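Cysteine protease (Xylella fastidiosa, PDB 3OIS) probably hydrolyses peptide bonds as a papain-family cysteine protease and binds uridine-5'-diphosphate. Local coordinates at residues Ile75-Ala80 with Trp144-Thr149; Glu99-Arg104 with Cys139-Trp144; Tyr184-Gln189 with Asp282-Lys287; Ser202-Gly207 with Val239-Tyr244. All coordinates share one frame; numbering follows the deposited sequence.

Contact 1 (Ile75-Ala80 with Trp144-Thr149)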
# COMPACT_ATOMS: atom_id res chain seq x y z
N ILE A 75 -7.81 3.71 10.97
CA ILE A 75 -8.63 3.82 9.76
C ILE A 75 -8.13 2.89 8.62
O ILE A 75 -7.03 2.29 8.70
CB ILE A 75 -8.68 5.31 9.32
CG1 ILE A 75 -7.26 5.87 8.92
CG2 ILE A 75 -9.52 6.14 10.31
CD1 ILE A 75 -7.38 7.37 8.28
N GLY A 76 -8.89 2.86 7.51
CA GLY A 76 -8.67 1.88 6.41
C GLY A 76 -7.86 2.44 5.26
O GLY A 76 -8.25 2.35 4.07
N SER A 77 -6.73 3.08 5.65
CA SER A 77 -5.98 3.88 4.72
C SER A 77 -4.76 3.15 4.18
O SER A 77 -3.83 3.80 3.69
CB SER A 77 -5.63 5.22 5.40
OG SER A 77 -4.79 4.94 6.52
N CYS A 78 -4.76 1.81 4.25
CA CYS A 78 -3.51 1.08 3.87
C CYS A 78 -3.08 1.39 2.42
O CYS A 78 -1.84 1.52 2.17
CB CYS A 78 -3.59 -0.47 4.01
SG CYS A 78 -4.95 -1.15 2.98
N THR A 79 -4.04 1.47 1.47
CA THR A 79 -3.65 1.76 0.11
C THR A 79 -2.93 3.11 0.07
O THR A 79 -1.94 3.23 -0.66
CB THR A 79 -4.78 1.70 -0.91
OG1 THR A 79 -5.71 2.78 -0.63
CG2 THR A 79 -5.48 0.36 -0.81
N ALA A 80 -3.37 4.15 0.82
CA ALA A 80 -2.73 5.46 0.77
C ALA A 80 -1.37 5.43 1.44
O ALA A 80 -0.45 6.23 1.08
CB ALA A 80 -3.57 6.42 1.49
N TRP A 144 -1.46 18.79 4.83
CA TRP A 144 -2.75 18.07 5.07
C TRP A 144 -2.45 16.89 5.98
O TRP A 144 -2.21 15.73 5.49
CB TRP A 144 -3.43 17.61 3.73
CG TRP A 144 -4.90 17.31 3.96
CD1 TRP A 144 -5.52 16.07 3.86
CD2 TRP A 144 -5.92 18.24 4.36
NE1 TRP A 144 -6.84 16.19 4.22
CE2 TRP A 144 -7.14 17.52 4.48
CE3 TRP A 144 -5.93 19.61 4.64
CZ2 TRP A 144 -8.36 18.13 4.89
CZ3 TRP A 144 -7.16 20.24 4.99
CH2 TRP A 144 -8.34 19.49 5.15
N PRO A 145 -2.35 17.19 7.28
CA PRO A 145 -1.72 16.23 8.19
C PRO A 145 -2.62 15.04 8.50
O PRO A 145 -3.83 15.11 8.35
CB PRO A 145 -1.43 17.04 9.46
CG PRO A 145 -2.07 18.41 9.27
CD PRO A 145 -2.43 18.57 7.83
N TYR A 146 -1.99 13.96 8.95
CA TYR A 146 -2.69 12.71 9.25
C TYR A 146 -3.42 12.72 10.59
O TYR A 146 -2.88 13.23 11.55
CB TYR A 146 -1.65 11.58 9.23
CG TYR A 146 -2.29 10.22 9.01
CD1 TYR A 146 -2.79 9.87 7.74
CD2 TYR A 146 -2.36 9.30 10.08
CE1 TYR A 146 -3.41 8.59 7.55
CE2 TYR A 146 -3.03 8.06 9.96
CZ TYR A 146 -3.50 7.71 8.64
OH TYR A 146 -4.06 6.47 8.47
N GLY A 147 -4.64 12.17 10.66
CA GLY A 147 -5.33 12.04 11.94
C GLY A 147 -6.16 10.80 11.78
O GLY A 147 -6.83 10.69 10.78
N ASP A 148 -6.01 9.85 12.69
CA ASP A 148 -6.64 8.51 12.51
C ASP A 148 -7.94 8.34 13.32
O ASP A 148 -8.28 7.22 13.60
CB ASP A 148 -5.64 7.39 12.85
CG ASP A 148 -5.57 7.12 14.37
OD1 ASP A 148 -5.67 8.13 15.12
OD2 ASP A 148 -5.38 6.00 14.78
N THR A 149 -8.63 9.45 13.68
CA THR A 149 -9.96 9.32 14.31
C THR A 149 -10.79 8.32 13.52
O THR A 149 -10.97 8.52 12.29
CB THR A 149 -10.70 10.64 14.35
OG1 THR A 149 -9.95 11.61 15.11
CG2 THR A 149 -12.01 10.48 15.04

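Contact 2 (Glu99-Arg104 with Cys139-Trp144)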
# COMPACT_ATOMS: atom_id res chain seq x y z
N GLU A 99 12.80 16.13 0.91
CA GLU A 99 12.08 14.96 1.30
C GLU A 99 10.88 15.35 2.18
O GLU A 99 10.99 16.09 3.14
CB GLU A 99 13.05 14.02 2.05
CG GLU A 99 12.36 12.79 2.64
CD GLU A 99 13.31 11.61 2.85
OE1 GLU A 99 14.56 11.81 2.99
OE2 GLU A 99 12.81 10.48 2.89
N PHE A 100 9.70 14.84 1.83
CA PHE A 100 8.55 15.00 2.74
C PHE A 100 7.76 13.71 2.73
O PHE A 100 7.86 12.96 1.78
CB PHE A 100 7.64 16.20 2.35
CG PHE A 100 7.12 16.13 0.93
CD1 PHE A 100 7.78 16.78 -0.08
CD2 PHE A 100 6.00 15.36 0.60
CE1 PHE A 100 7.33 16.71 -1.42
CE2 PHE A 100 5.53 15.28 -0.74
CZ PHE A 100 6.21 15.93 -1.75
N ILE A 101 6.98 13.47 3.79
CA ILE A 101 6.02 12.36 3.78
C ILE A 101 4.81 12.89 2.96
O ILE A 101 4.30 13.95 3.27
CB ILE A 101 5.56 12.03 5.19
CG1 ILE A 101 6.73 11.35 5.98
CG2 ILE A 101 4.44 10.97 5.15
CD1 ILE A 101 6.42 11.21 7.52
N PRO A 102 4.41 12.16 1.90
CA PRO A 102 3.21 12.59 1.15
C PRO A 102 1.95 12.48 2.02
O PRO A 102 1.86 11.57 2.88
CB PRO A 102 3.13 11.59 -0.02
CG PRO A 102 4.54 11.06 -0.17
CD PRO A 102 5.10 11.03 1.22
N SER A 103 1.02 13.42 1.84
CA SER A 103 -0.27 13.40 2.58
C SER A 103 -1.15 12.16 2.32
O SER A 103 -1.83 12.08 1.29
CB SER A 103 -1.11 14.65 2.29
OG SER A 103 -2.30 14.51 3.03
N ARG A 104 -1.18 11.26 3.29
CA ARG A 104 -1.95 10.00 3.17
C ARG A 104 -3.44 10.28 3.17
O ARG A 104 -4.18 9.65 2.41
CB ARG A 104 -1.58 9.09 4.33
CG ARG A 104 -0.13 8.47 4.08
CD ARG A 104 0.39 7.82 5.39
NE ARG A 104 0.62 8.77 6.49
CZ ARG A 104 0.60 8.50 7.80
NH1 ARG A 104 0.29 7.29 8.28
NH2 ARG A 104 0.87 9.53 8.68
N CYS A 139 -0.18 16.29 -2.03
CA CYS A 139 0.54 17.40 -1.33
C CYS A 139 1.35 16.83 -0.17
O CYS A 139 1.15 15.71 0.27
CB CYS A 139 -0.45 18.45 -0.85
SG CYS A 139 -1.64 17.89 0.37
N PRO A 140 2.29 17.63 0.39
CA PRO A 140 2.99 17.18 1.55
C PRO A 140 2.08 16.95 2.79
O PRO A 140 1.11 17.69 3.01
CB PRO A 140 3.99 18.38 1.83
CG PRO A 140 4.24 18.89 0.42
CD PRO A 140 2.82 18.91 -0.15
N GLU A 141 2.43 15.98 3.62
CA GLU A 141 1.61 15.69 4.76
C GLU A 141 1.53 16.89 5.72
O GLU A 141 0.52 17.11 6.30
CB GLU A 141 1.96 14.34 5.41
CG GLU A 141 0.96 13.91 6.46
CD GLU A 141 0.99 12.41 6.62
OE1 GLU A 141 1.84 11.90 7.41
OE2 GLU A 141 0.14 11.79 5.96
N LYS A 142 2.59 17.71 5.80
CA LYS A 142 2.48 18.92 6.65
C LYS A 142 1.37 19.84 6.30
O LYS A 142 0.81 20.46 7.22
CB LYS A 142 3.83 19.67 6.78
CG LYS A 142 4.74 18.95 7.83
CD LYS A 142 6.22 19.35 7.85
CE LYS A 142 6.93 18.62 8.99
NZ LYS A 142 8.31 19.18 9.27
N GLU A 143 1.04 19.94 5.01
CA GLU A 143 -0.04 20.77 4.51
C GLU A 143 -1.42 20.13 4.72
O GLU A 143 -2.44 20.80 4.77
CB GLU A 143 0.19 21.00 3.01
CG GLU A 143 -0.69 22.04 2.35
CD GLU A 143 -0.24 22.33 0.92
OE1 GLU A 143 0.65 21.62 0.40
OE2 GLU A 143 -0.77 23.30 0.31
N TRP A 144 -1.46 18.79 4.83
CA TRP A 144 -2.75 18.07 5.07
C TRP A 144 -2.45 16.89 5.98
O TRP A 144 -2.21 15.73 5.49
CB TRP A 144 -3.43 17.61 3.73
CG TRP A 144 -4.90 17.31 3.96
CD1 TRP A 144 -5.52 16.07 3.86
CD2 TRP A 144 -5.92 18.24 4.36
NE1 TRP A 144 -6.84 16.19 4.22
CE2 TRP A 144 -7.14 17.52 4.48
CE3 TRP A 144 -5.93 19.61 4.64
CZ2 TRP A 144 -8.36 18.13 4.89
CZ3 TRP A 144 -7.16 20.24 4.99
CH2 TRP A 144 -8.34 19.49 5.15

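Contact 3 (Tyr184-Gln189 with Asp282-Lys287). With UDP (uridine-5'-diphosphate), chain E.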
# COMPACT_ATOMS: atom_id res chain seq x y z
N TYR A 184 1.82 4.25 -14.69
CA TYR A 184 1.68 3.12 -13.78
C TYR A 184 1.39 1.86 -14.55
O TYR A 184 0.73 1.90 -15.62
CB TYR A 184 0.59 3.33 -12.70
CG TYR A 184 -0.77 3.73 -13.29
CD1 TYR A 184 -1.03 5.03 -13.67
CD2 TYR A 184 -1.82 2.80 -13.37
CE1 TYR A 184 -2.33 5.44 -14.16
CE2 TYR A 184 -3.07 3.18 -13.84
CZ TYR A 184 -3.32 4.47 -14.22
OH TYR A 184 -4.55 4.80 -14.69
N SER A 185 1.89 0.74 -14.05
CA SER A 185 1.69 -0.54 -14.74
C SER A 185 1.59 -1.69 -13.77
O SER A 185 2.18 -1.67 -12.67
CB SER A 185 2.78 -0.84 -15.76
OG SER A 185 4.11 -0.79 -15.21
N ARG A 186 0.85 -2.72 -14.17
CA ARG A 186 0.76 -3.94 -13.36
C ARG A 186 1.89 -4.93 -13.55
O ARG A 186 2.24 -5.29 -14.71
CB ARG A 186 -0.49 -4.79 -13.74
CG ARG A 186 -1.70 -4.19 -13.36
CD ARG A 186 -2.82 -5.22 -13.52
NE ARG A 186 -4.05 -4.57 -13.14
CZ ARG A 186 -4.62 -4.70 -11.92
NH1 ARG A 186 -4.06 -5.51 -11.00
NH2 ARG A 186 -5.77 -4.03 -11.67
N VAL A 187 2.38 -5.44 -12.45
CA VAL A 187 3.36 -6.53 -12.46
C VAL A 187 2.67 -7.85 -12.39
O VAL A 187 1.73 -8.03 -11.61
CB VAL A 187 4.40 -6.50 -11.30
CG1 VAL A 187 5.51 -7.51 -11.60
CG2 VAL A 187 5.07 -5.12 -11.10
N ALA A 188 3.11 -8.77 -13.26
CA ALA A 188 2.56 -10.10 -13.31
C ALA A 188 2.80 -10.80 -12.02
O ALA A 188 3.86 -10.65 -11.38
CB ALA A 188 3.19 -10.91 -14.44
N GLN A 189 1.82 -11.56 -11.60
CA GLN A 189 2.01 -12.27 -10.33
C GLN A 189 2.80 -13.54 -10.60
O GLN A 189 2.27 -14.70 -10.66
CB GLN A 189 0.64 -12.55 -9.70
CG GLN A 189 0.73 -13.34 -8.45
CD GLN A 189 -0.62 -13.38 -7.73
OE1 GLN A 189 -1.67 -13.20 -8.36
NE2 GLN A 189 -0.58 -13.54 -6.43
N ASP A 282 -3.08 -7.52 -7.42
CA ASP A 282 -3.05 -6.07 -7.65
C ASP A 282 -1.66 -5.49 -7.34
O ASP A 282 -1.51 -4.55 -6.56
CB ASP A 282 -4.22 -5.32 -6.93
CG ASP A 282 -5.59 -5.82 -7.42
OD1 ASP A 282 -5.69 -6.10 -8.65
OD2 ASP A 282 -6.46 -6.13 -6.55
N PHE A 283 -0.71 -6.07 -8.04
CA PHE A 283 0.71 -5.65 -7.97
C PHE A 283 0.90 -4.50 -8.96
O PHE A 283 0.66 -4.69 -10.14
CB PHE A 283 1.58 -6.81 -8.45
CG PHE A 283 1.50 -8.04 -7.56
CD1 PHE A 283 2.32 -8.16 -6.45
CD2 PHE A 283 0.49 -8.98 -7.74
CE1 PHE A 283 2.22 -9.19 -5.58
CE2 PHE A 283 0.35 -10.09 -6.83
CZ PHE A 283 1.26 -10.23 -5.78
N TRP A 284 1.31 -3.33 -8.50
CA TRP A 284 1.44 -2.09 -9.34
C TRP A 284 2.75 -1.39 -9.05
O TRP A 284 3.21 -1.35 -7.86
CB TRP A 284 0.42 -1.06 -8.96
CG TRP A 284 -0.99 -1.39 -9.45
CD1 TRP A 284 -2.00 -1.87 -8.69
CD2 TRP A 284 -1.53 -1.10 -10.76
NE1 TRP A 284 -3.19 -1.92 -9.47
CE2 TRP A 284 -2.91 -1.44 -10.72
CE3 TRP A 284 -1.01 -0.53 -11.94
CZ2 TRP A 284 -3.75 -1.28 -11.84
CZ3 TRP A 284 -1.83 -0.41 -13.09
CH2 TRP A 284 -3.17 -0.79 -13.01
N VAL A 285 3.29 -0.82 -10.13
CA VAL A 285 4.52 0.05 -10.10
C VAL A 285 4.12 1.42 -10.58
O VAL A 285 3.37 1.54 -11.57
CB VAL A 285 5.59 -0.47 -11.06
CG1 VAL A 285 6.90 0.35 -10.90
CG2 VAL A 285 5.82 -1.89 -10.82
N ILE A 286 4.63 2.47 -9.94
CA ILE A 286 4.38 3.77 -10.40
C ILE A 286 5.72 4.42 -10.85
O ILE A 286 6.79 4.02 -10.41
CB ILE A 286 3.69 4.57 -9.29
CG1 ILE A 286 4.60 4.75 -8.02
CG2 ILE A 286 2.27 3.87 -8.96
CD1 ILE A 286 4.08 5.87 -7.16
N LYS A 287 5.60 5.39 -11.71
CA LYS A 287 6.78 6.19 -12.13
C LYS A 287 6.41 7.60 -12.39
O LYS A 287 5.32 7.92 -12.90
CB LYS A 287 7.36 5.61 -13.42
CG LYS A 287 8.84 6.03 -13.62
CD LYS A 287 9.31 5.53 -15.01
N1 UDP E . -3.57 3.36 -17.72
C2 UDP E . -2.57 2.63 -17.14
N3 UDP E . -1.37 3.27 -16.85
C4 UDP E . -1.19 4.58 -17.13
C5 UDP E . -2.19 5.34 -17.76
C6 UDP E . -3.43 4.71 -17.94
O2 UDP E . -2.69 1.48 -16.86
O4 UDP E . -0.02 5.05 -16.91
C1' UDP E . -4.80 2.59 -18.12
C2' UDP E . -5.69 2.19 -16.96
O2' UDP E . -6.34 1.00 -17.40
C3' UDP E . -6.63 3.33 -16.99
C4' UDP E . -6.86 3.53 -18.51
O4' UDP E . -5.56 3.32 -19.09
O3' UDP E . -7.84 2.88 -16.38
C5' UDP E . -7.45 4.90 -18.78
O5' UDP E . -6.49 5.86 -18.35
PA UDP E . -6.49 7.33 -18.77
O1A UDP E . -5.66 8.20 -17.89
O2A UDP E . -6.24 7.48 -20.23
O3A UDP E . -8.06 7.65 -18.48
PB UDP E . -8.95 8.99 -18.36
O1B UDP E . -10.09 8.82 -19.26
O2B UDP E . -9.27 9.05 -16.95
O3B UDP E . -8.20 10.23 -18.72
O HOH W 1 -1.48 -6.80 -10.82

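Contact 4 (Ser202-Gly207 with Val239-Tyr244)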
# COMPACT_ATOMS: atom_id res chain seq x y z
N SER A 202 13.06 -0.94 -8.33
CA SER A 202 11.67 -0.44 -8.22
C SER A 202 10.83 -1.26 -7.19
O SER A 202 10.64 -2.41 -7.33
CB SER A 202 10.98 -0.52 -9.59
OG SER A 202 11.67 0.23 -10.55
N PRO A 203 10.37 -0.62 -6.14
CA PRO A 203 9.39 -1.26 -5.24
C PRO A 203 8.04 -1.40 -5.96
O PRO A 203 7.76 -0.66 -6.92
CB PRO A 203 9.20 -0.21 -4.15
CG PRO A 203 10.33 0.54 -4.19
CD PRO A 203 10.58 0.76 -5.71
N PHE A 204 7.17 -2.26 -5.38
CA PHE A 204 5.79 -2.31 -5.93
C PHE A 204 4.82 -2.40 -4.77
O PHE A 204 5.19 -2.79 -3.66
CB PHE A 204 5.67 -3.55 -6.88
CG PHE A 204 6.00 -4.85 -6.25
CD1 PHE A 204 5.05 -5.58 -5.53
CD2 PHE A 204 7.24 -5.45 -6.48
CE1 PHE A 204 5.38 -6.78 -4.92
CE2 PHE A 204 7.55 -6.74 -5.91
CZ PHE A 204 6.59 -7.40 -5.16
N VAL A 205 3.59 -1.96 -5.03
CA VAL A 205 2.52 -2.08 -4.05
C VAL A 205 1.66 -3.22 -4.47
O VAL A 205 1.57 -3.51 -5.66
CB VAL A 205 1.62 -0.83 -3.92
CG1 VAL A 205 2.40 0.32 -3.29
CG2 VAL A 205 0.99 -0.49 -5.27
N PHE A 206 1.10 -3.91 -3.46
CA PHE A 206 0.13 -4.96 -3.74
C PHE A 206 -0.77 -5.17 -2.58
O PHE A 206 -0.57 -4.60 -1.52
CB PHE A 206 0.84 -6.27 -4.10
CG PHE A 206 1.50 -6.94 -2.94
CD1 PHE A 206 2.75 -6.43 -2.44
CD2 PHE A 206 0.91 -8.02 -2.32
CE1 PHE A 206 3.37 -7.11 -1.33
CE2 PHE A 206 1.48 -8.69 -1.22
CZ PHE A 206 2.75 -8.26 -0.73
N GLY A 207 -1.83 -5.95 -2.83
CA GLY A 207 -2.90 -6.18 -1.87
C GLY A 207 -2.86 -7.64 -1.44
O GLY A 207 -2.45 -8.54 -2.21
N VAL A 239 0.42 -3.16 0.93
CA VAL A 239 1.73 -2.69 1.47
C VAL A 239 2.66 -2.41 0.31
O VAL A 239 2.36 -2.70 -0.85
CB VAL A 239 2.37 -3.82 2.34
CG1 VAL A 239 1.49 -4.08 3.57
CG2 VAL A 239 2.49 -5.11 1.54
N LEU A 240 3.80 -1.80 0.62
CA LEU A 240 4.90 -1.64 -0.35
C LEU A 240 5.90 -2.80 -0.15
O LEU A 240 6.37 -3.05 0.99
CB LEU A 240 5.60 -0.28 -0.10
CG LEU A 240 6.71 0.04 -1.16
CD1 LEU A 240 5.99 0.58 -2.45
CD2 LEU A 240 7.67 1.12 -0.55
N CYS A 241 6.28 -3.50 -1.23
CA CYS A 241 7.30 -4.51 -1.13
C CYS A 241 8.67 -3.94 -1.51
O CYS A 241 8.80 -3.24 -2.47
CB CYS A 241 6.94 -5.65 -2.13
SG CYS A 241 8.17 -6.99 -2.11
N VAL A 242 9.68 -4.24 -0.71
CA VAL A 242 10.96 -3.53 -0.94
C VAL A 242 12.09 -4.45 -1.12
O VAL A 242 13.25 -4.01 -1.14
CB VAL A 242 11.30 -2.60 0.34
CG1 VAL A 242 10.22 -1.49 0.48
CG2 VAL A 242 11.40 -3.40 1.66
N GLY A 243 11.86 -5.74 -1.28
CA GLY A 243 13.02 -6.66 -1.39
C GLY A 243 12.67 -8.11 -1.30
O GLY A 243 11.50 -8.50 -1.20
N TYR A 244 13.67 -8.99 -1.50
CA TYR A 244 13.46 -10.42 -1.34
C TYR A 244 14.78 -11.11 -0.95
O TYR A 244 15.83 -10.51 -1.07
CB TYR A 244 12.96 -11.06 -2.66
CG TYR A 244 13.90 -10.96 -3.86
CD1 TYR A 244 13.80 -9.95 -4.82
CD2 TYR A 244 14.86 -11.94 -4.02
CE1 TYR A 244 14.68 -9.92 -5.92
CE2 TYR A 244 15.71 -11.93 -5.11
CZ TYR A 244 15.60 -10.94 -6.06
OH TYR A 244 16.46 -10.93 -7.17

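Contact 1 (Ile75-Ala80 with Trp144-Thr149)
Tyr146 reaches with its hydroxyl into the turn that precedes helix 78-93, and there the contact is tight. Ser77 OG lies 2.6 Å from Tyr146 OH, at the edge of the ring and in its plane. Tyr146 OH also bonds to Gln72 O, and Ser77 OG to Asn81 OD1. Ile75 meets the phenol from the opposite direction. Its CG1 stands between the backbone N and the carbonyl carbon (chi1 63°), which brings this atom to 3.3 Å from Tyr146 OH, while Ile75 CD1 sits 3.9 Å from Tyr146 CZ. The other branch serves the looser side, where Ile75 CG2 meets backbone oxygens of the loop, 3.4 Å from Thr149 O and 3.7 Å from Asp148 O. Ile75 and Ser77 are buried, whereas Tyr146 to Thr149 keep part of their surface in solvent; Asp148 turns its carboxylate to Arg74 in a salt bridge. The contact thus fastens the 144-149 loop to the start of helix 78-93. Leu105 of helix 104-114 packs against both Ile75 and Tyr146, and Cys78 touches His237 of strand 233-245, a cysteine and histidine brought together as in papain-like proteases.

Contact 2 (Glu99-Arg104 with Cys139-Trp144)
Glu141 leaves its backbone with CG opposite the N (chi1 -170°) and runs on extended, while Arg104 folds back at chi3 (-65°), and together these torsions lay the guanidinium side-on to the carboxylate. Arg104 NE bonds to the syn lone pair of Glu141 OE2 at 3.1 Å, the oxygen lying tilted out of the guanidinium plane. The salt bridge is completed by Arg104 NH2 and Glu141 OE1 at 2.9 Å, this oxygen lying in the guanidinium plane. OE2 of Glu141 also takes the backbone N of Arg104 at 3.0 Å, on its anti side, so one oxygen is gripped twice. Ser103 OG, also swung away from its own N, bonds to Trp144 O at 2.7 Å in the carbonyl plane, on a lone pair, and caps the coming helix at Phe106 N. Two backbone bonds, Glu141 N to Ile101 O and Ser103 N to Cys139 O, join the two segments around a single bridge of Pro102 with Pro140. At the far end, Pro140 CG stands 3.8 Å from the centre of the Phe100 ring in a CH-pi contact. The carboxylate accepts the first backbone N-H of helix 104-114 as well as the guanidinium; this would probably keep Glu141 ionised.

Contact 3 (Tyr184-Gln189 with Asp282-Lys287)
Strands 184-186 and 282-287 run antiparallel, 4.7 Å apart at closest approach and with an angle of 154° between their directions, the hydrogen-bonded pair Ser185-Val285 being flanked by the non-hydrogen-bonded pairs Tyr184-Ile286 and Arg186-Trp284. Val187 N extends the pairing to Phe283 O, although this donor lies above the carbonyl plane. On the face shared by Tyr184, Arg186, Trp284 and Ile286, the chain of Arg186 is drawn out from CG to NE across the indole. Arg186 CG sits 3.6 Å above the six-membered ring of Trp284, and Trp284 CZ2 lies in turn under a face of the guanidinium, whose plane is turned 46° from the ring. The end of that chain is held by charge: Arg186 NH1 meets the anti lone pair of Asp282 OD1 at 2.9 Å, and a water joins NH1 to Phe283 O. Asp282 OD2 bonds to Tyr35 OH, and Asp38 binds both Arg186 NH2 and Trp284 NE1. Tyr184 lies alongside the indole, pointing the same way, with Trp284 CZ3 near the plane of its ring, and offers its face to UDP. The uracil N3 stands 3.3 Å above the centre of the Tyr184 ring. Main-chain atoms of the same residue read the base edge, with N3 giving to Tyr184 O at 2.8 Å and Tyr184 N giving to UDP O4 at 3.0 Å. The paired donor and acceptor match the imide of uracil. Arg186 NE forms a salt bridge with Asp44, which itself hydrogen-bonds to UDP, and so probably helps to position a first-shell carboxylate from the second shell.

Contact 4 (Ser202-Gly207 with Val239-Tyr244)
Phe204 presents one ring face to Cys241, whose CB stands 3.4 Å above the plane, offset toward the rim. This is a CH-pi contact, and the sulfur adds a sulfur-aromatic one. With SG swung opposite the backbone N (chi1 180°), Cys241 SG lies obliquely 4.1 Å from the ring centroid, nearest to Phe204 CZ. Phe206 meets the same residue differently: Cys241 CB is at the edge of its ring, 3.9 Å from Phe206 CE1. Val239 runs beside Phe206, pointing the same way, and its CG2 comes to 3.6 Å from Phe206 CE1 at an oblique angle. One cysteine methylene therefore touches two aromatic rings, one by its face and one by its edge. Phe283 of the adjoining strand then lies against Phe206 with the ring planes nearly aligned. The opposite face of the sheet carries Val205 and Leu240. Here Leu240 CD1 also touches Pro203 CB at 3.7 Å, and Ala82 and Ala86 of helix 78-93 close over the aliphatic groups. Backbone bonds set this register: Cys241 N to Phe204 O is short, 2.8 Å, and nearly straight, Phe206 and Val239 bond in both directions, while Phe204 N to Cys241 O is weak. Strands 204-207 and 239-244 diverge from strict antiparallel by a good deal, their directions making 131°. Such strongly twisted pairing, with the central helix on one side and aromatic packing on the other, belongs to the curled antiparallel sheet of the papain-like beta domain.

In the fold
Contacts 3 and 4 are buried parts of the same antiparallel sheet: strands 280-287 and 204-211 are neighbours, Trp284 N probably bonds to Val205 O, and the centres are 10 Å apart. Contacts 1 and 2 lie in the helical half and are only partly buried; they share Trp144, and Tyr146 of the first packs on Arg104 of the second. Chemistry follows place. Contact 4, deepest of the four, is wholly apolar apart from its main chain, whereas contact 3 adds an ionic network where it borders the UDP site. Contact 1 combines an isoleucine with one hydroxyl pair, while contact 2 adds a salt bridge and a cap to two backbone bonds. Helix 78-93 joins the halves, beginning in contact 1 and covering the 205-240 face.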